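Local coordinates for inositol 2-dehydrogenase (Sinorhizobium meliloti, PDB 4HKT), which oxidises myo-inositol to scyllo-inosose (2-keto-myo-inositol) with NAD+ as the hydride acceptor, the first step of myo-inositol degradation, at residues B[239-244]-B[248-253]. Sequence-based numbering, arbitrary orientation.
With EDO (1,2-ethanediol), chain R; EDO (1,2-ethanediol), chain C.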
loop_
_atom_site.group_PDB
_atom_site.type_symbol
_atom_site.label_atom_id
_atom_site.label_comp_id
_atom_site.label_asym_id
_atom_site.label_seq_id
_atom_site.Cartn_x
_atom_site.Cartn_y
_atom_site.Cartn_z
ATOM N N ARG B 239 -0.315 -12.759 -9.316
ATOM C CA ARG B 239 0.780 -11.788 -9.274
ATOM C C ARG B 239 1.886 -12.108 -10.240
ATOM O O ARG B 239 2.168 -13.264 -10.512
ATOM C CB ARG B 239 1.357 -11.727 -7.888
ATOM C CG ARG B 239 0.495 -10.922 -6.941
ATOM C CD ARG B 239 1.097 -11.065 -5.562
ATOM N NE ARG B 239 0.731 -12.320 -4.930
ATOM C CZ ARG B 239 1.475 -12.962 -4.022
ATOM N NH1 ARG B 239 2.667 -12.515 -3.683
ATOM N NH2 ARG B 239 1.024 -14.078 -3.458
ATOM N N ILE B 240 2.504 -11.063 -10.773
ATOM C CA ILE B 240 3.696 -11.223 -11.578
ATOM C C ILE B 240 4.687 -10.150 -11.136
ATOM O O ILE B 240 4.317 -9.035 -10.704
ATOM C CB ILE B 240 3.444 -11.125 -13.085
ATOM C CG1 ILE B 240 2.855 -9.734 -13.452
ATOM C CG2 ILE B 240 2.511 -12.234 -13.552
ATOM C CD1 ILE B 240 2.847 -9.464 -14.945
ATOM N N GLU B 241 5.940 -10.510 -11.257
ATOM C CA GLU B 241 7.042 -9.634 -10.893
ATOM C C GLU B 241 8.219 -9.918 -11.789
ATOM O O GLU B 241 8.512 -11.103 -12.094
ATOM C CB GLU B 241 7.404 -9.834 -9.423
ATOM C CG GLU B 241 8.542 -8.897 -9.018
ATOM C CD GLU B 241 9.087 -9.114 -7.616
ATOM O OE1 GLU B 241 8.658 -10.043 -6.913
ATOM O OE2 GLU B 241 9.962 -8.304 -7.224
ATOM N N VAL B 242 8.917 -8.858 -12.218
ATOM C CA VAL B 242 10.050 -8.997 -13.098
ATOM C C VAL B 242 11.207 -8.105 -12.607
ATOM O O VAL B 242 11.077 -6.860 -12.532
ATOM C CB VAL B 242 9.707 -8.633 -14.547
ATOM C CG1 VAL B 242 10.915 -8.900 -15.430
ATOM C CG2 VAL B 242 8.501 -9.410 -15.035
ATOM N N HIS B 243 12.288 -8.759 -12.221
ATOM C CA HIS B 243 13.489 -8.081 -11.773
ATOM C C HIS B 243 14.397 -8.002 -12.984
ATOM O O HIS B 243 14.580 -8.993 -13.665
ATOM C CB HIS B 243 14.148 -8.849 -10.649
ATOM C CG HIS B 243 15.448 -8.267 -10.187
ATOM N ND1 HIS B 243 15.543 -7.032 -9.585
ATOM C CD2 HIS B 243 16.707 -8.764 -10.223
ATOM C CE1 HIS B 243 16.799 -6.785 -9.289
ATOM N NE2 HIS B 243 17.525 -7.830 -9.642
ATOM N N GLY B 244 14.913 -6.800 -13.243
ATOM C CA GLY B 244 15.818 -6.517 -14.368
ATOM C C GLY B 244 17.043 -5.743 -13.921
ATOM O O GLY B 244 17.188 -5.430 -12.718
ATOM N N ALA B 248 12.852 -3.131 -11.045
ATOM C CA ALA B 248 11.868 -4.193 -11.035
ATOM C C ALA B 248 10.503 -3.611 -11.326
ATOM O O ALA B 248 10.255 -2.432 -11.078
ATOM C CB ALA B 248 11.857 -4.967 -9.698
ATOM N N VAL B 249 9.626 -4.452 -11.856
ATOM C CA VAL B 249 8.251 -4.084 -12.129
ATOM C C VAL B 249 7.331 -5.238 -11.714
ATOM O O VAL B 249 7.658 -6.425 -11.919
ATOM C CB VAL B 249 8.035 -3.690 -13.595
ATOM C CG1 VAL B 249 8.444 -4.790 -14.547
ATOM C CG2 VAL B 249 6.587 -3.260 -13.836
ATOM N N ALA B 250 6.209 -4.890 -11.113
ATOM C CA ALA B 250 5.258 -5.878 -10.595
ATOM C C ALA B 250 3.837 -5.377 -10.823
ATOM O O ALA B 250 3.622 -4.164 -10.913
ATOM C CB ALA B 250 5.509 -6.145 -9.125
ATOM N N ALA B 251 2.894 -6.314 -10.977
ATOM C CA ALA B 251 1.487 -5.990 -10.939
ATOM C C ALA B 251 0.939 -6.624 -9.687
ATOM O O ALA B 251 1.110 -7.826 -9.459
ATOM C CB ALA B 251 0.752 -6.512 -12.141
ATOM N N GLU B 252 0.312 -5.780 -8.875
ATOM C CA GLU B 252 -0.352 -6.199 -7.645
ATOM C C GLU B 252 -1.673 -6.913 -7.952
ATOM O O GLU B 252 -2.221 -6.825 -9.067
ATOM C CB GLU B 252 -0.597 -4.977 -6.723
ATOM C CG GLU B 252 -1.724 -4.074 -7.229
ATOM C CD GLU B 252 -1.738 -2.670 -6.614
ATOM O OE1 GLU B 252 -0.665 -2.029 -6.510
ATOM O OE2 GLU B 252 -2.857 -2.180 -6.309
ATOM N N ASN B 253 -2.179 -7.618 -6.947
ATOM C CA ASN B 253 -3.478 -8.267 -7.067
ATOM C C ASN B 253 -4.602 -7.241 -7.226
ATOM O O ASN B 253 -4.535 -6.153 -6.677
ATOM C CB ASN B 253 -3.755 -9.096 -5.843
ATOM C CG ASN B 253 -3.224 -10.506 -5.978
ATOM O OD1 ASN B 253 -3.353 -11.144 -7.032
ATOM N ND2 ASN B 253 -2.668 -11.013 -4.907
HETATM C C1 EDO R . -1.630 -8.408 -2.970
HETATM O O1 EDO R . -2.127 -9.663 -2.722
HETATM C C2 EDO R . -0.603 -8.624 -4.039
HETATM O O2 EDO R . -0.412 -7.416 -4.701
HETATM C C1 EDO C . 7.885 -3.320 -7.480
HETATM O O1 EDO C . 7.088 -3.557 -6.310
HETATM C C2 EDO C . 8.628 -4.599 -7.876
HETATM O O2 EDO C . 9.662 -4.917 -6.933
#
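Val-242 and Val-249 form a hydrogen-bonded pair in the antiparallel hairpin of 239-244 and 248-253, with Val-242 N to Val-249 O at 2.8 Å and Val-249 N to Val-242 O at 2.9 Å. A third bond, Ala-251 N to Ile-240 O at 3.1 Å, continues the pairing. On the face of these residues, Val-249 CG1 comes up beside Val-242 CB at 4.0 Å. With CG1 between the backbone N and the carbonyl carbon (chi1 60°), Ile-240 turns this branch to Ala-251 CB, 4.1 Å away. The other face carries Glu-241 and His-243; Ala-250 CB lies 4.1 Å from Glu-241 CG, and Ala-248 CB meets the edge of the His-243 ring. Past the last bridge, Arg-239 and Asn-253 pass at a slant, NE to ND2 at 3.6 Å, their flat groups 66° apart. Asp-237 probably helps bring them together, OD2 pairing with Arg-239 NH2 and OD1 accepting from Asn-253 ND2. An ethanediol, probably from the crystallisation liquor, accepts from Asn-253 N and ND2 beside Arg-239 CD. Arg-239 NH2 also forms a salt bridge with Glu-241 of the third subunit; an alanine here would probably leave Asp-237 and that glutamate short of a positive partner and uncover the flank of the Asn-253 amide. Ile-240 and Ala-251 pack on Phe-129 and Val-132 of helix 127-137, Ile-240 and Val-242 on Leu-183 of helix 168-184. Strand 144-152 flanks 239-244 within the C-terminal domain's sheet, while 248-251 pairs antiparallel with a strand of the second subunit, carrying the sheet across the interface.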